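Local atomic coordinates of Lmo2181 protein (Listeria monocytogenes serovar 1/2a, PDB entry 5JCV), a protein that anchors surface proteins to the bacterial cell wall as a class B sortase, cleaving their C-terminal sorting signal and passing them on through a thioester intermediate. Residues V15-I29 against V94-T106. Sequence-based numbering, arbitrary orientation. Where two conformers were deposited one is given.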
ATOM      1  N   VAL A  15       3.659   5.586   0.985  1.00 61.80           N
ATOM      2  CA  VAL A  15       3.970   4.250   1.529  1.00 58.27           C
ATOM      3  C   VAL A  15       3.328   4.068   2.917  1.00 58.30           C
ATOM      4  O   VAL A  15       3.563   3.070   3.621  1.00 56.10           O
ATOM      5  CB  VAL A  15       5.520   4.151   1.576  1.00 66.13           C
ATOM      6  CG1 VAL A  15       6.076   3.365   2.760  1.00 68.67           C
ATOM      7  CG2 VAL A  15       6.045   3.598   0.248  1.00 66.13           C
ATOM      8  N   GLY A  16       2.504   5.038   3.327  1.00 55.10           N
ATOM      9  CA  GLY A  16       1.967   5.022   4.674  1.00 57.20           C
ATOM     10  C   GLY A  16       1.343   6.334   5.121  1.00 54.54           C
ATOM     11  O   GLY A  16       1.169   7.265   4.323  1.00 52.68           O
ATOM     12  N   TRP A  17       1.009   6.388   6.407  1.00 52.43           N
ATOM     13  CA  TRP A  17       0.363   7.554   7.022  1.00 53.54           C
ATOM     14  C   TRP A  17       0.827   7.650   8.474  1.00 54.58           C
ATOM     15  O   TRP A  17       1.106   6.628   9.116  1.00 50.46           O
ATOM     16  CB  TRP A  17      -1.174   7.483   6.980  1.00 51.37           C
ATOM     17  CG  TRP A  17      -1.742   8.819   7.179  1.00 49.68           C
ATOM     18  CD1 TRP A  17      -1.971   9.429   8.352  1.00 52.30           C
ATOM     19  CD2 TRP A  17      -2.095   9.758   6.162  1.00 51.50           C
ATOM     20  NE1 TRP A  17      -2.473  10.682   8.147  1.00 51.74           N
ATOM     21  CE2 TRP A  17      -2.521  10.917   6.801  1.00 51.53           C
ATOM     22  CE3 TRP A  17      -2.093   9.720   4.761  1.00 54.18           C
ATOM     23  CZ2 TRP A  17      -2.962  12.038   6.099  1.00 55.35           C
ATOM     24  CZ3 TRP A  17      -2.506  10.843   4.059  1.00 54.43           C
ATOM     25  CH2 TRP A  17      -2.937  11.985   4.730  1.00 56.41           C
ATOM     26  N   LEU A  18       0.928   8.883   8.980  1.00 52.73           N
ATOM     27  CA  LEU A  18       1.359   9.116  10.367  1.00 52.29           C
ATOM     28  C   LEU A  18       0.415  10.114  11.043  1.00 48.51           C
ATOM     29  O   LEU A  18       0.066  11.164  10.481  1.00 47.88           O
ATOM     30  CB  LEU A  18       2.800   9.688  10.346  1.00 53.00           C
ATOM     31  CG  LEU A  18       3.415   9.969  11.726  1.00 54.42           C
ATOM     32  CD1 LEU A  18       3.581   8.706  12.554  1.00 53.58           C
ATOM     33  CD2 LEU A  18       4.766  10.643  11.615  1.00 53.93           C
ATOM     34  N   THR A  19       0.021   9.841  12.265  1.00 48.87           N
ATOM     35  CA  THR A  19      -0.855  10.778  12.953  1.00 47.64           C
ATOM     36  C   THR A  19      -0.457  10.824  14.410  1.00 48.84           C
ATOM     37  O   THR A  19      -0.307   9.765  15.057  1.00 50.02           O
ATOM     38  CB  THR A  19      -2.372  10.373  12.876  1.00 48.83           C
ATOM     39  OG1 THR A  19      -2.832  10.518  11.528  1.00 51.11           O
ATOM     40  CG2 THR A  19      -3.223  11.286  13.738  1.00 45.47           C
ATOM     41  N   ILE A  20      -0.284  12.040  14.926  1.00 45.31           N
ATOM     42  CA  ILE A  20      -0.138  12.193  16.358  1.00 46.80           C
ATOM     43  C   ILE A  20      -1.200  13.212  16.801  1.00 46.98           C
ATOM     44  O   ILE A  20      -1.243  14.343  16.320  1.00 46.90           O
ATOM     45  CB  ILE A  20       1.267  12.669  16.765  1.00 47.77           C
ATOM     46  CG1 ILE A  20       2.343  11.758  16.204  1.00 45.26           C
ATOM     47  CG2 ILE A  20       1.364  12.772  18.297  1.00 49.74           C
ATOM     48  CD1 ILE A  20       3.731  12.271  16.510  1.00 45.33           C
ATOM     49  N   ILE A  21      -2.094  12.765  17.670  1.00 49.31           N
ATOM     50  CA  ILE A  21      -3.197  13.587  18.194  1.00 51.20           C
ATOM     51  C   ILE A  21      -2.677  14.878  18.831  1.00 49.41           C
ATOM     52  O   ILE A  21      -1.644  14.866  19.486  1.00 51.95           O
ATOM     53  CB  ILE A  21      -3.996  12.760  19.259  1.00 55.08           C
ATOM     54  CG1 ILE A  21      -4.652  11.508  18.616  1.00 59.55           C
ATOM     55  CG2 ILE A  21      -5.058  13.592  19.948  1.00 55.99           C
ATOM     56  CD1 ILE A  21      -5.600  11.793  17.473  1.00 61.95           C
ATOM     57  N   ASP A  22      -3.408  15.976  18.667  1.00 51.97           N
ATOM     58  CA  ASP A  22      -3.056  17.301  19.243  1.00 51.21           C
ATOM     59  C   ASP A  22      -1.748  17.846  18.661  1.00 48.66           C
ATOM     60  O   ASP A  22      -1.004  18.534  19.333  1.00 51.96           O
ATOM     61  CB  ASP A  22      -2.997  17.259  20.781  1.00 53.08           C
ATOM     62  CG  ASP A  22      -4.329  16.770  21.410  1.00 58.38           C
ATOM     63  OD1 ASP A  22      -5.401  16.920  20.805  1.00 60.48           O
ATOM     64  OD2 ASP A  22      -4.309  16.240  22.519  1.00 59.32           O
ATOM     65  N   THR A  23      -1.460  17.520  17.404  1.00 49.01           N
ATOM     66  CA  THR A  23      -0.326  18.137  16.692  1.00 46.42           C
ATOM     67  C   THR A  23      -0.731  18.383  15.276  1.00 45.03           C
ATOM     68  O   THR A  23      -1.812  17.973  14.880  1.00 46.19           O
ATOM     69  CB  THR A  23       0.935  17.270  16.696  1.00 43.56           C
ATOM     70  OG1 THR A  23       0.802  16.197  15.744  1.00 44.05           O
ATOM     71  CG2 THR A  23       1.197  16.718  18.082  1.00 43.78           C
ATOM     72  N   GLU A  24       0.135  19.025  14.502  1.00 43.15           N
ATOM     73  CA  GLU A  24      -0.095  19.140  13.080  1.00 44.24           C
ATOM     74  C   GLU A  24       0.256  17.854  12.376  1.00 44.24           C
ATOM     75  O   GLU A  24       0.047  17.782  11.189  1.00 41.70           O
ATOM     76  CB  GLU A  24       0.744  20.276  12.461  1.00 47.17           C
ATOM     77  CG  GLU A  24       0.439  21.640  13.047  1.00 48.70           C
ATOM     78  CD  GLU A  24       0.819  22.805  12.129  1.00 49.75           C
ATOM     79  OE1 GLU A  24       1.163  22.609  10.956  1.00 45.76           O
ATOM     80  OE2 GLU A  24       0.824  23.956  12.623  1.00 54.99           O
ATOM     81  N   ILE A  25       0.835  16.866  13.072  1.00 46.15           N
ATOM     82  CA  ILE A  25       1.432  15.701  12.394  1.00 45.88           C
ATOM     83  C   ILE A  25       0.315  14.707  12.054  1.00 49.11           C
ATOM     84  O   ILE A  25      -0.177  13.959  12.919  1.00 51.08           O
ATOM     85  CB  ILE A  25       2.495  14.991  13.241  1.00 43.77           C
ATOM     86  CG1 ILE A  25       3.648  15.948  13.474  1.00 42.41           C
ATOM     87  CG2 ILE A  25       3.000  13.740  12.490  1.00 43.59           C
ATOM     88  CD1 ILE A  25       4.602  15.512  14.558  1.00 43.17           C
ATOM     89  N   ASP A  26      -0.139  14.799  10.814  1.00 48.37           N
ATOM     90  CA  ASP A  26      -1.237  14.000  10.296  1.00 50.38           C
ATOM     91  C   ASP A  26      -0.970  14.006   8.806  1.00 50.26           C
ATOM     92  O   ASP A  26      -1.517  14.820   8.083  1.00 54.99           O
ATOM     93  CB  ASP A  26      -2.571  14.662  10.623  1.00 55.99           C
ATOM     94  CG  ASP A  26      -3.788  13.770  10.246  1.00 59.60           C
ATOM     95  OD1 ASP A  26      -3.630  12.659   9.656  1.00 56.60           O
ATOM     96  OD2 ASP A  26      -4.904  14.191  10.577  1.00 59.85           O
ATOM     97  N   TYR A  27      -0.021  13.178   8.367  1.00 50.41           N
ATOM     98  CA  TYR A  27       0.559  13.359   7.077  1.00 51.11           C
ATOM     99  C   TYR A  27       0.770  12.017   6.374  1.00 52.85           C
ATOM    100  O   TYR A  27       0.918  10.971   7.039  1.00 53.54           O
ATOM    101  CB  TYR A  27       1.923  14.053   7.191  1.00 53.66           C
ATOM    102  CG  TYR A  27       1.937  15.515   7.643  1.00 52.74           C
ATOM    103  CD1 TYR A  27       1.312  16.503   6.897  1.00 53.10           C
ATOM    104  CD2 TYR A  27       2.675  15.913   8.776  1.00 50.61           C
ATOM    105  CE1 TYR A  27       1.361  17.839   7.285  1.00 56.35           C
ATOM    106  CE2 TYR A  27       2.726  17.240   9.167  1.00 51.03           C
ATOM    107  CZ  TYR A  27       2.077  18.209   8.416  1.00 52.80           C
ATOM    108  OH  TYR A  27       2.108  19.539   8.809  1.00 54.20           O
ATOM    109  N   PRO A  28       0.782  12.048   5.029  1.00 48.94           N
ATOM    110  CA  PRO A  28       1.214  10.917   4.263  1.00 50.47           C
ATOM    111  C   PRO A  28       2.708  10.728   4.448  1.00 49.90           C
ATOM    112  O   PRO A  28       3.453  11.710   4.645  1.00 48.36           O
ATOM    113  CB  PRO A  28       0.877  11.321   2.832  1.00 50.77           C
ATOM    114  CG  PRO A  28       1.035  12.809   2.852  1.00 50.90           C
ATOM    115  CD  PRO A  28       0.378  13.160   4.153  1.00 50.81           C
ATOM    116  N   ILE A  29       3.111   9.464   4.484  1.00 48.54           N
ATOM    117  CA  ILE A  29       4.516   9.093   4.500  1.00 49.72           C
ATOM    118  C   ILE A  29       4.935   8.722   3.107  1.00 52.54           C
ATOM    119  O   ILE A  29       4.401   7.763   2.524  1.00 55.73           O
ATOM    120  CB  ILE A  29       4.792   7.886   5.409  1.00 50.42           C
ATOM    121  CG1 ILE A  29       4.238   8.180   6.811  1.00 50.56           C
ATOM    122  CG2 ILE A  29       6.284   7.565   5.414  1.00 47.46           C
ATOM    123  CD1 ILE A  29       4.627   7.184   7.868  1.00 50.12           C
ATOM    124  N   VAL A  94       2.934  12.338  28.882  1.00 70.64           N
ATOM    125  CA  VAL A  94       2.058  11.527  29.718  1.00 73.30           C
ATOM    126  C   VAL A  94       0.678  11.405  29.057  1.00 68.61           C
ATOM    127  O   VAL A  94       0.107  10.317  28.953  1.00 68.97           O
ATOM    128  CB  VAL A  94       1.918  12.116  31.142  1.00 80.22           C
ATOM    129  CG1 VAL A  94       0.832  11.377  31.936  1.00 80.50           C
ATOM    130  CG2 VAL A  94       3.252  12.052  31.874  1.00 81.47           C
ATOM    131  N   ALA A  95       0.153  12.530  28.610  1.00 61.26           N
ATOM    132  CA  ALA A  95      -1.097  12.539  27.873  1.00 59.26           C
ATOM    133  C   ALA A  95      -0.998  11.912  26.446  1.00 60.11           C
ATOM    134  O   ALA A  95      -2.014  11.691  25.804  1.00 60.75           O
ATOM    135  CB  ALA A  95      -1.632  13.963  27.802  1.00 57.25           C
ATOM    136  N   HIS A  96       0.188  11.638  25.918  1.00 57.14           N
ATOM    137  CA  HIS A  96       0.249  11.065  24.557  1.00 57.72           C
ATOM    138  C   HIS A  96       1.304   9.978  24.455  1.00 55.41           C
ATOM    139  O   HIS A  96       2.174  10.039  23.619  1.00 55.58           O
ATOM    140  CB  HIS A  96       0.499  12.163  23.514  1.00 59.01           C
ATOM    141  CG  HIS A  96      -0.517  13.255  23.537  1.00 57.74           C
ATOM    142  ND1 HIS A  96      -0.423  14.345  24.377  1.00 59.85           N
ATOM    143  CD2 HIS A  96      -1.663  13.416  22.834  1.00 61.30           C
ATOM    144  CE1 HIS A  96      -1.467  15.134  24.188  1.00 60.57           C
ATOM    145  NE2 HIS A  96      -2.236  14.590  23.258  1.00 59.69           N
ATOM    146  N   PRO A  97       1.177   8.932  25.276  1.00 56.23           N
ATOM    147  CA  PRO A  97       2.153   7.846  25.245  1.00 56.24           C
ATOM    148  C   PRO A  97       2.226   7.065  23.914  1.00 52.95           C
ATOM    149  O   PRO A  97       3.128   6.246  23.741  1.00 49.46           O
ATOM    150  CB  PRO A  97       1.687   6.934  26.408  1.00 59.01           C
ATOM    151  CG  PRO A  97       0.201   7.158  26.515  1.00 58.96           C
ATOM    152  CD  PRO A  97      -0.071   8.560  25.985  1.00 58.34           C
ATOM    153  N   THR A  98       1.306   7.299  22.972  1.00 51.34           N
ATOM    154  CA  THR A  98       1.313   6.543  21.710  1.00 52.09           C
ATOM    155  C   THR A  98       0.939   7.387  20.509  1.00 50.96           C
ATOM    156  O   THR A  98       0.218   8.390  20.615  1.00 49.91           O
ATOM    157  CB  THR A  98       0.263   5.354  21.704  1.00 56.53           C
ATOM    158  OG1 THR A  98      -1.062   5.887  21.556  1.00 52.44           O
ATOM    159  CG2 THR A  98       0.319   4.523  22.986  1.00 55.31           C
ATOM    160  N   PHE A  99       1.365   6.933  19.341  1.00 51.63           N
ATOM    161  CA  PHE A  99       0.860   7.494  18.097  1.00 52.06           C
ATOM    162  C   PHE A  99       0.513   6.370  17.122  1.00 54.17           C
ATOM    163  O   PHE A  99       0.801   5.199  17.394  1.00 51.26           O
ATOM    164  CB  PHE A  99       1.861   8.490  17.495  1.00 51.04           C
ATOM    165  CG  PHE A  99       3.173   7.899  17.101  1.00 50.01           C
ATOM    166  CD1 PHE A  99       3.393   7.455  15.810  1.00 52.44           C
ATOM    167  CD2 PHE A  99       4.211   7.810  18.014  1.00 52.74           C
ATOM    168  CE1 PHE A  99       4.601   6.893  15.458  1.00 52.59           C
ATOM    169  CE2 PHE A  99       5.435   7.268  17.658  1.00 52.75           C
ATOM    170  CZ  PHE A  99       5.637   6.808  16.381  1.00 53.32           C
ATOM    171  N   SER A 100      -0.096   6.732  15.990  1.00 57.27           N
ATOM    172  CA  SER A 100      -0.440   5.744  14.965  1.00 57.35           C
ATOM    173  C   SER A 100       0.319   5.900  13.692  1.00 55.57           C
ATOM    174  O   SER A 100       0.433   6.986  13.127  1.00 55.24           O
ATOM    175  CB  SER A 100      -1.953   5.673  14.682  1.00 62.85           C
ATOM    176  OG  SER A 100      -2.566   6.922  14.666  1.00 63.58           O
ATOM    177  N   TYR A 101       0.828   4.762  13.250  1.00 54.37           N
ATOM    178  CA  TYR A 101       1.654   4.653  12.091  1.00 57.18           C
ATOM    179  C   TYR A 101       0.979   3.646  11.182  1.00 61.29           C
ATOM    180  O   TYR A 101       0.764   2.513  11.589  1.00 59.54           O
ATOM    181  CB  TYR A 101       3.052   4.129  12.506  1.00 57.38           C
ATOM    182  CG  TYR A 101       3.880   3.620  11.350  1.00 63.43           C
ATOM    183  CD1 TYR A 101       4.240   4.475  10.297  1.00 64.89           C
ATOM    184  CD2 TYR A 101       4.306   2.271  11.288  1.00 64.73           C
ATOM    185  CE1 TYR A 101       4.992   4.010   9.220  1.00 65.02           C
ATOM    186  CE2 TYR A 101       5.063   1.798  10.209  1.00 61.05           C
ATOM    187  CZ  TYR A 101       5.402   2.675   9.174  1.00 63.44           C
ATOM    188  OH  TYR A 101       6.110   2.265   8.070  1.00 61.27           O
ATOM    189  N   GLU A 102       0.605   4.073   9.982  1.00 63.07           N
ATOM    190  CA  GLU A 102       0.173   3.142   8.940  0.56 65.14           C
ATOM    191  C   GLU A 102       1.352   2.835   8.018  1.00 63.52           C
ATOM    192  O   GLU A 102       2.134   3.723   7.674  1.00 60.14           O
ATOM    193  CB  GLU A 102      -0.985   3.705   8.106  0.56 68.00           C
ATOM    194  CG  GLU A 102      -2.380   3.335   8.582  0.56 68.93           C
ATOM    195  CD  GLU A 102      -3.013   4.379   9.479  0.56 69.77           C
ATOM    196  OE1 GLU A 102      -3.767   5.203   8.919  0.56 71.55           O
ATOM    197  OE2 GLU A 102      -2.761   4.384  10.718  0.56 68.07           O
ATOM    198  N   SER A 103       1.483   1.570   7.650  1.00 60.54           N
ATOM    199  CA  SER A 103       2.369   1.158   6.566  1.00 70.43           C
ATOM    200  C   SER A 103       1.508   0.970   5.282  1.00 77.36           C
ATOM    201  O   SER A 103       0.343   1.423   5.201  1.00 75.82           O
ATOM    202  CB  SER A 103       3.073  -0.139   6.925  1.00 67.15           C
ATOM    203  OG  SER A 103       2.072  -1.115   7.186  1.00 65.98           O
ATOM    204  N   GLY A 104       2.073   0.305   4.277  1.00 80.26           N
ATOM    205  CA  GLY A 104       1.317  -0.014   3.074  1.00 86.51           C
ATOM    206  C   GLY A 104       0.236  -1.057   3.321  1.00 91.66           C
ATOM    207  O   GLY A 104      -0.698  -1.159   2.534  1.00 93.14           O
ATOM    208  N   LEU A 105       0.374  -1.819   4.413  1.00 91.92           N
ATOM    209  CA  LEU A 105      -0.489  -2.961   4.725  1.00 91.14           C
ATOM    210  C   LEU A 105      -1.523  -2.628   5.737  1.00 91.87           C
ATOM    211  O   LEU A 105      -2.679  -3.037   5.606  1.00 97.64           O
ATOM    212  CB  LEU A 105       0.325  -4.097   5.349  1.00 91.77           C
ATOM    213  CG  LEU A 105       1.533  -4.624   4.579  1.00 93.91           C
ATOM    214  CD1 LEU A 105       2.352  -5.518   5.492  1.00 91.51           C
ATOM    215  CD2 LEU A 105       1.088  -5.362   3.319  1.00 99.20           C
ATOM    216  N   THR A 106      -1.099  -1.932   6.786  1.00 84.02           N
ATOM    217  CA  THR A 106      -1.892  -1.878   8.001  1.00 79.97           C
ATOM    218  C   THR A 106      -1.404  -0.850   9.032  1.00 77.01           C
ATOM    219  O   THR A 106      -0.307  -0.329   8.900  1.00 72.28           O
ATOM    220  CB  THR A 106      -1.887  -3.261   8.688  1.00 74.99           C
ATOM    221  OG1 THR A 106      -2.851  -3.240   9.767  1.00 74.22           O
ATOM    222  CG2 THR A 106      -0.426  -3.633   9.180  1.00 66.92           C
TER
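Trp17 and Thr19 pair antiparallel with Glu102 and Ser100 through four backbone hydrogen bonds, the axes of strands 15-19 and 98-102 approaching to 4.7 Å with N-to-C directions 169° apart. This pairing joins the first and last strands in the sheet order of the sortase domain and so closes the eight-stranded beta-barrel known from the sortase family. The shortest of the four runs from Glu102 N to Trp17 O (2.7 Å). Leu18 and Tyr101 form the non-hydrogen-bonded pair between the Trp17-Glu102 and Thr19-Ser100 pairs, on the buried face. There Leu18 CD1 lies obliquely against the Phe99 ring, 3.5 Å from Phe99 CD1, and Ile20 CG1 packs against Phe99 CB. With CG between backbone N and carbonyl carbon (chi1 63°), the Phe99 ring is set beside Leu18 and Ile20. Leu163 of strand 160-165 touches all three. Farther along, Ile29 CD1 meets the edge of the Tyr101 ring in its plane, 3.5 Å from Tyr101 CE1. On the other face the CB atoms of Trp17 and Glu102 are neighbours, while Asp26 OD1 takes two bonds, from Trp17 NE1 almost in the indole plane and from Thr19 OG1 above the carboxylate. Beyond the paired strands, the type II turn Ile20-Thr23 carries Asp22 to His96, whose ring stacks with Phe92 and whose ND1 bonds to Phe92 O. His96 NE2 donates in its ring plane to Asp22 OD2 (2.8 Å), reaching it from the anti side but tilted out of the carboxylate plane, which stands 85° to the imidazole.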